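Local coordinates for N-terminal acetyltransferase-like protein (PDB 5NNP) that probably serves as the TPR-repeat auxiliary subunit of an N-terminal acetyltransferase of the NatA type, working together with a partner protein chain, at residues P405-F418 with T430-I444. Residues are numbered along the deposited sequence; the frame is centred on the assembly and turned at random.
With PO4 (phosphate ion), chain U.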
ATOM      1  N   PRO A 405      12.463  31.039 -19.702  1.00 41.14           N
ATOM      2  CA  PRO A 405      13.699  30.244 -19.804  1.00 45.16           C
ATOM      3  C   PRO A 405      14.101  29.531 -18.523  1.00 51.12           C
ATOM      4  O   PRO A 405      14.952  28.645 -18.563  1.00 53.99           O
ATOM      5  CB  PRO A 405      14.767  31.286 -20.159  1.00 35.25           C
ATOM      6  CG  PRO A 405      14.012  32.498 -20.600  1.00 36.72           C
ATOM      7  CD  PRO A 405      12.715  32.478 -19.870  1.00 46.73           C
ATOM      8  N   LYS A 406      13.535  29.933 -17.395  1.00 48.00           N
ATOM      9  CA  LYS A 406      13.917  29.328 -16.131  1.00 43.12           C
ATOM     10  C   LYS A 406      12.838  28.400 -15.630  1.00 40.20           C
ATOM     11  O   LYS A 406      12.879  27.948 -14.496  1.00 44.32           O
ATOM     12  CB  LYS A 406      14.200  30.400 -15.096  1.00 46.23           C
ATOM     13  CG  LYS A 406      15.472  31.184 -15.362  1.00 45.56           C
ATOM     14  CD  LYS A 406      15.589  32.314 -14.366  1.00 47.64           C
ATOM     15  CE  LYS A 406      16.849  33.116 -14.571  1.00 58.95           C
ATOM     16  NZ  LYS A 406      16.932  34.185 -13.540  1.00 64.35           N
ATOM     17  N   ASN A 407      11.870  28.125 -16.492  1.00 41.94           N
ATOM     18  CA  ASN A 407      10.751  27.276 -16.127  1.00 43.33           C
ATOM     19  C   ASN A 407      11.128  25.807 -16.093  1.00 42.98           C
ATOM     20  O   ASN A 407      11.392  25.204 -17.132  1.00 45.85           O
ATOM     21  CB  ASN A 407       9.596  27.468 -17.099  1.00 43.71           C
ATOM     22  CG  ASN A 407       8.319  26.841 -16.601  1.00 41.07           C
ATOM     23  OD1 ASN A 407       8.238  25.622 -16.386  1.00 32.04           O
ATOM     24  ND2 ASN A 407       7.302  27.674 -16.418  1.00 36.83           N
ATOM     25  N   VAL A 408      11.122  25.235 -14.895  1.00 43.73           N
ATOM     26  CA  VAL A 408      11.457  23.828 -14.698  1.00 44.15           C
ATOM     27  C   VAL A 408      10.546  22.885 -15.491  1.00 42.96           C
ATOM     28  O   VAL A 408      11.027  21.966 -16.156  1.00 45.61           O
ATOM     29  CB  VAL A 408      11.392  23.447 -13.198  1.00 43.55           C
ATOM     30  CG1 VAL A 408      11.538  21.957 -13.015  1.00 31.06           C
ATOM     31  CG2 VAL A 408      12.474  24.202 -12.407  1.00 40.21           C
ATOM     32  N   ASP A 409       9.236  23.104 -15.426  1.00 36.09           N
ATOM     33  CA  ASP A 409       8.290  22.206 -16.100  1.00 33.80           C
ATOM     34  C   ASP A 409       8.417  22.256 -17.604  1.00 35.55           C
ATOM     35  O   ASP A 409       8.227  21.256 -18.291  1.00 40.41           O
ATOM     36  CB  ASP A 409       6.861  22.547 -15.722  1.00 38.20           C
ATOM     37  CG  ASP A 409       6.581  22.302 -14.278  1.00 41.29           C
ATOM     38  OD1 ASP A 409       6.982  21.230 -13.784  1.00 40.48           O
ATOM     39  OD2 ASP A 409       5.975  23.188 -13.639  1.00 50.18           O
ATOM     40  N   PHE A 410       8.724  23.432 -18.125  1.00 41.53           N
ATOM     41  CA  PHE A 410       8.947  23.565 -19.555  1.00 39.36           C
ATOM     42  C   PHE A 410      10.102  22.655 -19.984  1.00 44.86           C
ATOM     43  O   PHE A 410       9.935  21.829 -20.871  1.00 54.72           O
ATOM     44  CB  PHE A 410       9.208  25.028 -19.921  1.00 36.49           C
ATOM     45  CG  PHE A 410       7.998  25.913 -19.777  1.00 35.99           C
ATOM     46  CD1 PHE A 410       6.790  25.399 -19.303  1.00 34.05           C
ATOM     47  CD2 PHE A 410       8.062  27.255 -20.114  1.00 36.34           C
ATOM     48  CE1 PHE A 410       5.669  26.206 -19.161  1.00 30.86           C
ATOM     49  CE2 PHE A 410       6.950  28.069 -19.981  1.00 37.58           C
ATOM     50  CZ  PHE A 410       5.746  27.540 -19.503  1.00 39.34           C
ATOM     51  N   HIS A 411      11.257  22.764 -19.332  1.00 41.04           N
ATOM     52  CA  HIS A 411      12.402  21.940 -19.721  1.00 37.68           C
ATOM     53  C   HIS A 411      12.148  20.449 -19.471  1.00 39.40           C
ATOM     54  O   HIS A 411      12.658  19.599 -20.202  1.00 42.85           O
ATOM     55  CB  HIS A 411      13.669  22.393 -18.988  1.00 28.16           C
ATOM     56  CG  HIS A 411      14.139  23.755 -19.388  1.00 34.78           C
ATOM     57  ND1 HIS A 411      14.953  23.971 -20.479  1.00 38.31           N
ATOM     58  CD2 HIS A 411      13.892  24.976 -18.855  1.00 36.47           C
ATOM     59  CE1 HIS A 411      15.194  25.266 -20.598  1.00 35.33           C
ATOM     60  NE2 HIS A 411      14.565  25.895 -19.623  1.00 39.12           N
ATOM     61  N   MET A 412      11.354  20.144 -18.449  1.00 38.47           N
ATOM     62  CA  MET A 412      11.031  18.766 -18.101  1.00 33.71           C
ATOM     63  C   MET A 412      10.294  18.093 -19.244  1.00 42.26           C
ATOM     64  O   MET A 412      10.621  16.977 -19.641  1.00 47.52           O
ATOM     65  CB  MET A 412      10.185  18.717 -16.835  1.00 26.33           C
ATOM     66  CG  MET A 412       9.771  17.334 -16.468  1.00 30.26           C
ATOM     67  SD  MET A 412       8.883  17.215 -14.894  1.00 59.46           S
ATOM     68  CE  MET A 412       7.612  18.462 -15.080  1.00 33.80           C
ATOM     69  N   THR A 413       9.295  18.792 -19.776  1.00 41.24           N
ATOM     70  CA  THR A 413       8.526  18.300 -20.908  1.00 40.23           C
ATOM     71  C   THR A 413       9.411  18.144 -22.144  1.00 51.05           C
ATOM     72  O   THR A 413       9.269  17.183 -22.910  1.00 55.49           O
ATOM     73  CB  THR A 413       7.347  19.238 -21.227  1.00 35.58           C
ATOM     74  OG1 THR A 413       6.308  19.030 -20.267  1.00 45.96           O
ATOM     75  CG2 THR A 413       6.786  18.952 -22.611  1.00 29.59           C
ATOM     76  N   LYS A 414      10.325  19.091 -22.332  1.00 44.25           N
ATOM     77  CA  LYS A 414      11.237  19.050 -23.460  1.00 45.66           C
ATOM     78  C   LYS A 414      12.049  17.763 -23.480  1.00 47.27           C
ATOM     79  O   LYS A 414      12.123  17.072 -24.503  1.00 45.01           O
ATOM     80  CB  LYS A 414      12.176  20.243 -23.422  1.00 49.72           C
ATOM     81  CG  LYS A 414      13.032  20.355 -24.655  1.00 47.28           C
ATOM     82  CD  LYS A 414      13.743  21.661 -24.682  1.00 41.24           C
ATOM     83  CE  LYS A 414      15.186  21.452 -25.014  1.00 45.21           C
ATOM     84  NZ  LYS A 414      15.770  22.743 -25.440  1.00 52.19           N
ATOM     85  N   ALA A 415      12.668  17.463 -22.341  1.00 42.53           N
ATOM     86  CA  ALA A 415      13.385  16.207 -22.148  1.00 43.03           C
ATOM     87  C   ALA A 415      12.530  14.988 -22.499  1.00 43.83           C
ATOM     88  O   ALA A 415      13.033  14.008 -23.049  1.00 56.41           O
ATOM     89  CB  ALA A 415      13.888  16.099 -20.689  1.00 40.23           C
ATOM     90  N   ARG A 416      11.248  15.043 -22.165  1.00 35.64           N
ATOM     91  CA  ARG A 416      10.359  13.902 -22.366  1.00 46.18           C
ATOM     92  C   ARG A 416      10.097  13.685 -23.852  1.00 48.18           C
ATOM     93  O   ARG A 416       9.892  12.558 -24.303  1.00 49.03           O
ATOM     94  CB  ARG A 416       9.042  14.104 -21.611  1.00 50.15           C
ATOM     95  CG  ARG A 416       8.085  12.930 -21.699  1.00 53.25           C
ATOM     96  CD  ARG A 416       6.833  13.163 -20.861  1.00 59.79           C
ATOM     97  NE  ARG A 416       7.094  13.061 -19.425  1.00 62.86           N
ATOM     98  CZ  ARG A 416       7.254  14.100 -18.608  1.00 70.19           C
ATOM     99  NH1 ARG A 416       7.177  15.342 -19.075  1.00 76.60           N
ATOM    100  NH2 ARG A 416       7.485  13.897 -17.313  1.00 74.97           N
ATOM    101  N   ILE A 417      10.126  14.774 -24.614  1.00 42.10           N
ATOM    102  CA  ILE A 417       9.961  14.703 -26.058  1.00 42.99           C
ATOM    103  C   ILE A 417      11.180  14.020 -26.672  1.00 47.89           C
ATOM    104  O   ILE A 417      11.060  13.132 -27.543  1.00 48.98           O
ATOM    105  CB  ILE A 417       9.749  16.111 -26.653  1.00 43.45           C
ATOM    106  CG1 ILE A 417       8.508  16.745 -26.018  1.00 46.94           C
ATOM    107  CG2 ILE A 417       9.600  16.062 -28.161  1.00 46.99           C
ATOM    108  CD1 ILE A 417       8.178  18.127 -26.524  1.00 48.04           C
ATOM    109  N   PHE A 418      12.357  14.417 -26.195  1.00 51.63           N
ATOM    110  CA  PHE A 418      13.594  13.763 -26.610  1.00 52.48           C
ATOM    111  C   PHE A 418      13.520  12.280 -26.320  1.00 50.96           C
ATOM    112  O   PHE A 418      13.788  11.462 -27.197  1.00 53.03           O
ATOM    113  CB  PHE A 418      14.800  14.372 -25.907  1.00 46.94           C
ATOM    114  CG  PHE A 418      15.136  15.746 -26.382  1.00 46.49           C
ATOM    115  CD1 PHE A 418      14.827  16.132 -27.678  1.00 47.62           C
ATOM    116  CD2 PHE A 418      15.754  16.655 -25.539  1.00 45.83           C
ATOM    117  CE1 PHE A 418      15.137  17.397 -28.129  1.00 49.35           C
ATOM    118  CE2 PHE A 418      16.060  17.923 -25.979  1.00 51.54           C
ATOM    119  CZ  PHE A 418      15.754  18.297 -27.278  1.00 51.65           C
ATOM    120  N   THR A 430      18.955  17.107 -20.657  1.00 42.34           N
ATOM    121  CA  THR A 430      17.939  18.149 -20.526  1.00 38.69           C
ATOM    122  C   THR A 430      17.173  18.077 -19.203  1.00 42.11           C
ATOM    123  O   THR A 430      16.860  19.103 -18.594  1.00 44.63           O
ATOM    124  CB  THR A 430      16.947  18.093 -21.698  1.00 40.39           C
ATOM    125  OG1 THR A 430      17.630  18.471 -22.899  1.00 48.93           O
ATOM    126  CG2 THR A 430      15.789  19.046 -21.484  1.00 36.99           C
ATOM    127  N   MET A 431      16.879  16.869 -18.741  1.00 44.68           N
ATOM    128  CA  MET A 431      16.173  16.724 -17.479  1.00 38.06           C
ATOM    129  C   MET A 431      17.058  17.187 -16.350  1.00 42.19           C
ATOM    130  O   MET A 431      16.584  17.778 -15.389  1.00 45.40           O
ATOM    131  CB  MET A 431      15.747  15.285 -17.234  1.00 33.66           C
ATOM    132  CG  MET A 431      14.732  15.145 -16.108  1.00 36.38           C
ATOM    133  SD  MET A 431      13.125  15.877 -16.492  1.00 43.09           S
ATOM    134  CE  MET A 431      12.436  14.667 -17.616  1.00 29.60           C
ATOM    135  N   ASP A 432      18.351  16.915 -16.461  1.00 40.03           N
ATOM    136  CA  ASP A 432      19.278  17.337 -15.427  1.00 38.61           C
ATOM    137  C   ASP A 432      19.371  18.851 -15.423  1.00 45.14           C
ATOM    138  O   ASP A 432      19.461  19.458 -14.362  1.00 51.07           O
ATOM    139  CB  ASP A 432      20.662  16.725 -15.624  1.00 39.22           C
ATOM    140  CG  ASP A 432      21.584  16.990 -14.446  1.00 45.81           C
ATOM    141  OD1 ASP A 432      21.427  16.317 -13.403  1.00 45.31           O
ATOM    142  OD2 ASP A 432      22.464  17.873 -14.557  1.00 50.46           O
ATOM    143  N   TYR A 433      19.340  19.469 -16.602  1.00 34.71           N
ATOM    144  CA  TYR A 433      19.337  20.924 -16.643  1.00 34.63           C
ATOM    145  C   TYR A 433      18.094  21.435 -15.916  1.00 37.71           C
ATOM    146  O   TYR A 433      18.183  22.355 -15.105  1.00 39.11           O
ATOM    147  CB  TYR A 433      19.388  21.455 -18.086  1.00 34.53           C
ATOM    148  CG  TYR A 433      19.295  22.959 -18.180  1.00 32.99           C
ATOM    149  CD1 TYR A 433      20.381  23.762 -17.876  1.00 36.93           C
ATOM    150  CD2 TYR A 433      18.112  23.578 -18.541  1.00 39.79           C
ATOM    151  CE1 TYR A 433      20.305  25.144 -17.942  1.00 32.10           C
ATOM    152  CE2 TYR A 433      18.021  24.961 -18.615  1.00 39.81           C
ATOM    153  CZ  TYR A 433      19.121  25.736 -18.314  1.00 45.95           C
ATOM    154  OH  TYR A 433      19.021  27.112 -18.385  1.00 49.30           O
ATOM    155  N   ALA A 434      16.949  20.818 -16.186  1.00 36.59           N
ATOM    156  CA  ALA A 434      15.710  21.189 -15.514  1.00 31.11           C
ATOM    157  C   ALA A 434      15.864  21.126 -13.994  1.00 37.61           C
ATOM    158  O   ALA A 434      15.389  22.001 -13.268  1.00 41.64           O
ATOM    159  CB  ALA A 434      14.571  20.285 -15.974  1.00 27.45           C
ATOM    160  N   ARG A 435      16.539  20.084 -13.524  1.00 38.43           N
ATOM    161  CA  ARG A 435      16.795  19.906 -12.098  1.00 36.98           C
ATOM    162  C   ARG A 435      17.591  21.083 -11.551  1.00 40.41           C
ATOM    163  O   ARG A 435      17.256  21.653 -10.519  1.00 43.67           O
ATOM    164  CB  ARG A 435      17.560  18.610 -11.853  1.00 34.72           C
ATOM    165  CG  ARG A 435      17.477  18.104 -10.443  1.00 44.76           C
ATOM    166  CD  ARG A 435      18.736  17.345 -10.072  1.00 51.11           C
ATOM    167  NE  ARG A 435      19.807  18.285  -9.772  1.00 59.08           N
ATOM    168  CZ  ARG A 435      20.677  18.708 -10.670  1.00 54.95           C
ATOM    169  NH1 ARG A 435      20.597  18.249 -11.910  1.00 58.56           N
ATOM    170  NH2 ARG A 435      21.620  19.575 -10.328  1.00 46.15           N
ATOM    171  N   SER A 436      18.638  21.458 -12.280  1.00 28.26           N
ATOM    172  CA  SER A 436      19.543  22.485 -11.816  1.00 28.38           C
ATOM    173  C   SER A 436      18.840  23.834 -11.612  1.00 38.64           C
ATOM    174  O   SER A 436      19.368  24.701 -10.930  1.00 38.42           O
ATOM    175  CB  SER A 436      20.731  22.617 -12.775  1.00 30.60           C
ATOM    176  OG  SER A 436      20.395  23.232 -14.015  1.00 41.09           O
ATOM    177  N   LEU A 437      17.637  23.979 -12.172  1.00 38.86           N
ATOM    178  CA  LEU A 437      16.827  25.195 -12.025  1.00 39.72           C
ATOM    179  C   LEU A 437      15.977  25.247 -10.742  1.00 46.51           C
ATOM    180  O   LEU A 437      15.539  26.317 -10.321  1.00 49.49           O
ATOM    181  CB  LEU A 437      15.914  25.348 -13.248  1.00 37.83           C
ATOM    182  CG  LEU A 437      16.657  25.612 -14.567  1.00 44.53           C
ATOM    183  CD1 LEU A 437      15.710  25.776 -15.765  1.00 36.19           C
ATOM    184  CD2 LEU A 437      17.558  26.824 -14.426  1.00 29.85           C
ATOM    185  N   ASP A 438      15.711  24.089 -10.142  1.00 46.20           N
ATOM    186  CA  ASP A 438      15.045  24.040  -8.843  1.00 36.45           C
ATOM    187  C   ASP A 438      15.783  23.000  -8.011  1.00 33.68           C
ATOM    188  O   ASP A 438      15.311  21.871  -7.839  1.00 32.87           O
ATOM    189  CB  ASP A 438      13.552  23.699  -8.984  1.00 25.51           C
ATOM    190  CG  ASP A 438      12.709  24.205  -7.805  1.00 42.03           C
ATOM    191  OD1 ASP A 438      13.267  24.566  -6.743  1.00 32.17           O
ATOM    192  OD2 ASP A 438      11.462  24.232  -7.941  1.00 46.79           O
ATOM    193  N   PRO A 439      16.966  23.367  -7.499  1.00 41.76           N
ATOM    194  CA  PRO A 439      17.742  22.375  -6.750  1.00 37.74           C
ATOM    195  C   PRO A 439      17.093  22.009  -5.388  1.00 37.73           C
ATOM    196  O   PRO A 439      17.527  21.054  -4.756  1.00 43.79           O
ATOM    197  CB  PRO A 439      19.088  23.075  -6.560  1.00 29.39           C
ATOM    198  CG  PRO A 439      18.760  24.522  -6.516  1.00 30.56           C
ATOM    199  CD  PRO A 439      17.554  24.724  -7.394  1.00 40.03           C
ATOM    200  N   LYS A 440      16.075  22.753  -4.957  1.00 31.12           N
ATOM    201  CA  LYS A 440      15.403  22.474  -3.679  1.00 46.69           C
ATOM    202  C   LYS A 440      14.246  21.472  -3.782  1.00 46.72           C
ATOM    203  O   LYS A 440      13.688  21.070  -2.771  1.00 48.72           O
ATOM    204  CB  LYS A 440      14.872  23.774  -3.045  1.00 38.47           C
ATOM    205  CG  LYS A 440      15.910  24.533  -2.244  1.00 41.62           C
ATOM    206  CD  LYS A 440      15.332  25.767  -1.597  1.00 51.24           C
ATOM    207  CE  LYS A 440      16.238  26.277  -0.475  1.00 66.97           C
ATOM    208  NZ  LYS A 440      17.386  27.087  -0.972  1.00 76.20           N
ATOM    209  N   ASP A 441      13.903  21.069  -4.999  1.00 41.44           N
ATOM    210  CA  ASP A 441      12.721  20.256  -5.248  1.00 34.07           C
ATOM    211  C   ASP A 441      13.059  18.812  -5.583  1.00 34.52           C
ATOM    212  O   ASP A 441      13.738  18.543  -6.575  1.00 39.12           O
ATOM    213  CB  ASP A 441      11.939  20.880  -6.384  1.00 37.79           C
ATOM    214  CG  ASP A 441      10.689  20.119  -6.721  1.00 38.10           C
ATOM    215  OD1 ASP A 441       9.760  20.134  -5.879  1.00 37.78           O
ATOM    216  OD2 ASP A 441      10.625  19.557  -7.843  1.00 30.50           O
ATOM    217  N   ARG A 442      12.592  17.866  -4.773  1.00 31.30           N
ATOM    218  CA  ARG A 442      13.036  16.486  -4.966  1.00 33.41           C
ATOM    219  C   ARG A 442      12.407  15.809  -6.195  1.00 33.29           C
ATOM    220  O   ARG A 442      13.024  14.932  -6.804  1.00 30.02           O
ATOM    221  CB  ARG A 442      12.768  15.638  -3.722  1.00 33.95           C
ATOM    222  CG  ARG A 442      13.530  14.306  -3.758  1.00 34.34           C
ATOM    223  CD  ARG A 442      13.422  13.498  -2.483  1.00 27.83           C
ATOM    224  NE  ARG A 442      14.408  12.419  -2.473  1.00 28.22           N
ATOM    225  CZ  ARG A 442      14.583  11.558  -1.472  1.00 38.71           C
ATOM    226  NH1 ARG A 442      13.854  11.643  -0.367  1.00 40.59           N
ATOM    227  NH2 ARG A 442      15.512  10.620  -1.565  1.00 40.24           N
ATOM    228  N   TYR A 443      11.195  16.215  -6.563  1.00 29.29           N
ATOM    229  CA  TYR A 443      10.522  15.601  -7.697  1.00 26.76           C
ATOM    230  C   TYR A 443      11.351  15.700  -8.949  1.00 28.49           C
ATOM    231  O   TYR A 443      11.516  14.717  -9.647  1.00 38.03           O
ATOM    232  CB  TYR A 443       9.159  16.237  -7.962  1.00 33.25           C
ATOM    233  CG  TYR A 443       8.451  15.585  -9.134  1.00 30.15           C
ATOM    234  CD1 TYR A 443       8.761  15.946 -10.443  1.00 28.01           C
ATOM    235  CD2 TYR A 443       7.506  14.585  -8.931  1.00 23.86           C
ATOM    236  CE1 TYR A 443       8.147  15.347 -11.513  1.00 30.70           C
ATOM    237  CE2 TYR A 443       6.886  13.983  -9.990  1.00 31.72           C
ATOM    238  CZ  TYR A 443       7.203  14.373 -11.287  1.00 38.12           C
ATOM    239  OH  TYR A 443       6.575  13.778 -12.358  1.00 47.93           O
ATOM    240  N   ILE A 444      11.860  16.891  -9.249  1.00 31.02           N
ATOM    241  CA  ILE A 444      12.671  17.050 -10.440  1.00 36.00           C
ATOM    242  C   ILE A 444      14.017  16.335 -10.243  1.00 37.01           C
ATOM    243  O   ILE A 444      14.586  15.809 -11.188  1.00 38.73           O
ATOM    244  CB  ILE A 444      12.870  18.557 -10.822  1.00 38.83           C
ATOM    245  CG1 ILE A 444      13.419  18.670 -12.249  1.00 41.29           C
ATOM    246  CG2 ILE A 444      13.752  19.315  -9.819  1.00 30.81           C
ATOM    247  CD1 ILE A 444      12.569  17.905 -13.282  1.00 34.67           C
TER
HETATM  248  P   PO4 U 813       8.309  10.090 -17.424  1.00 91.65           P
HETATM  249  O1  PO4 U 813       9.361  10.722 -18.300  1.00 91.90           O
HETATM  250  O2  PO4 U 813       7.591   9.033 -18.233  1.00 96.43           O
HETATM  251  O3  PO4 U 813       8.945   9.438 -16.214  1.00 90.57           O
HETATM  252  O4  PO4 U 813       7.349  11.161 -16.962  1.00 92.08           O
HETATM  253  O   HOH W   1      17.300  28.554 -19.328  1.00 47.40           O
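H411 meets Y433 in a T-shaped stack: the tyrosine turns its CD2-CE2 edge to one face of the imidazole, CE2 lying 3.5 Å from H411 CE1, with the planes at 71°. L437 CD1 touches the same imidazole obliquely at CD2, while H411 CB rests on A434 CB. A hydrogen bond from H411 NE2 to P405 O (3.0 Å) helps fix the ring; P405 O lies near the ring plane, and NE2 sits above the carbonyl plane. A leucine here, with neither a flat ring nor a side-chain N-H, would probably leave the Y433 edge without the face it packs on and P405 O without this donor.

Toward the start of helix 408-418, V408 splits its branches: CG2 packs on L437 CB and D438 CB, and CG1, anti to the backbone N (chi1 172°), reaches I444 CG1 at 3.9 Å. One turn on, M412 extends between two helices. Its CG lies against M431 SD, and its SD comes to the edge of the Y443 ring, 3.9 Å from CE1, a Met-aromatic contact. M431, bent at chi2 and chi3, folds its CE onto A415 CB. T430 is a knob among H411, K414, A415 and F418; its CG2 packs on A415 CB, and OG1, bonded to K426 O, lies at the F418 ring edge.

Farther out, N407 caps helix 408-418 through F410 N, and D441 caps the next helix through I444 N. R416 grips one phosphate oxygen, O4, through NE and NH2, and K450 binds the same ion. Basic side chains of another protein's chain pair with D409, D438 and D441. The axes of segments 408-418 and 430-436 run antiparallel at 170°, 8.2 Å apart at closest approach, with the following helix stacked alongside: the helical-hairpin packing of a TPR-like superhelix.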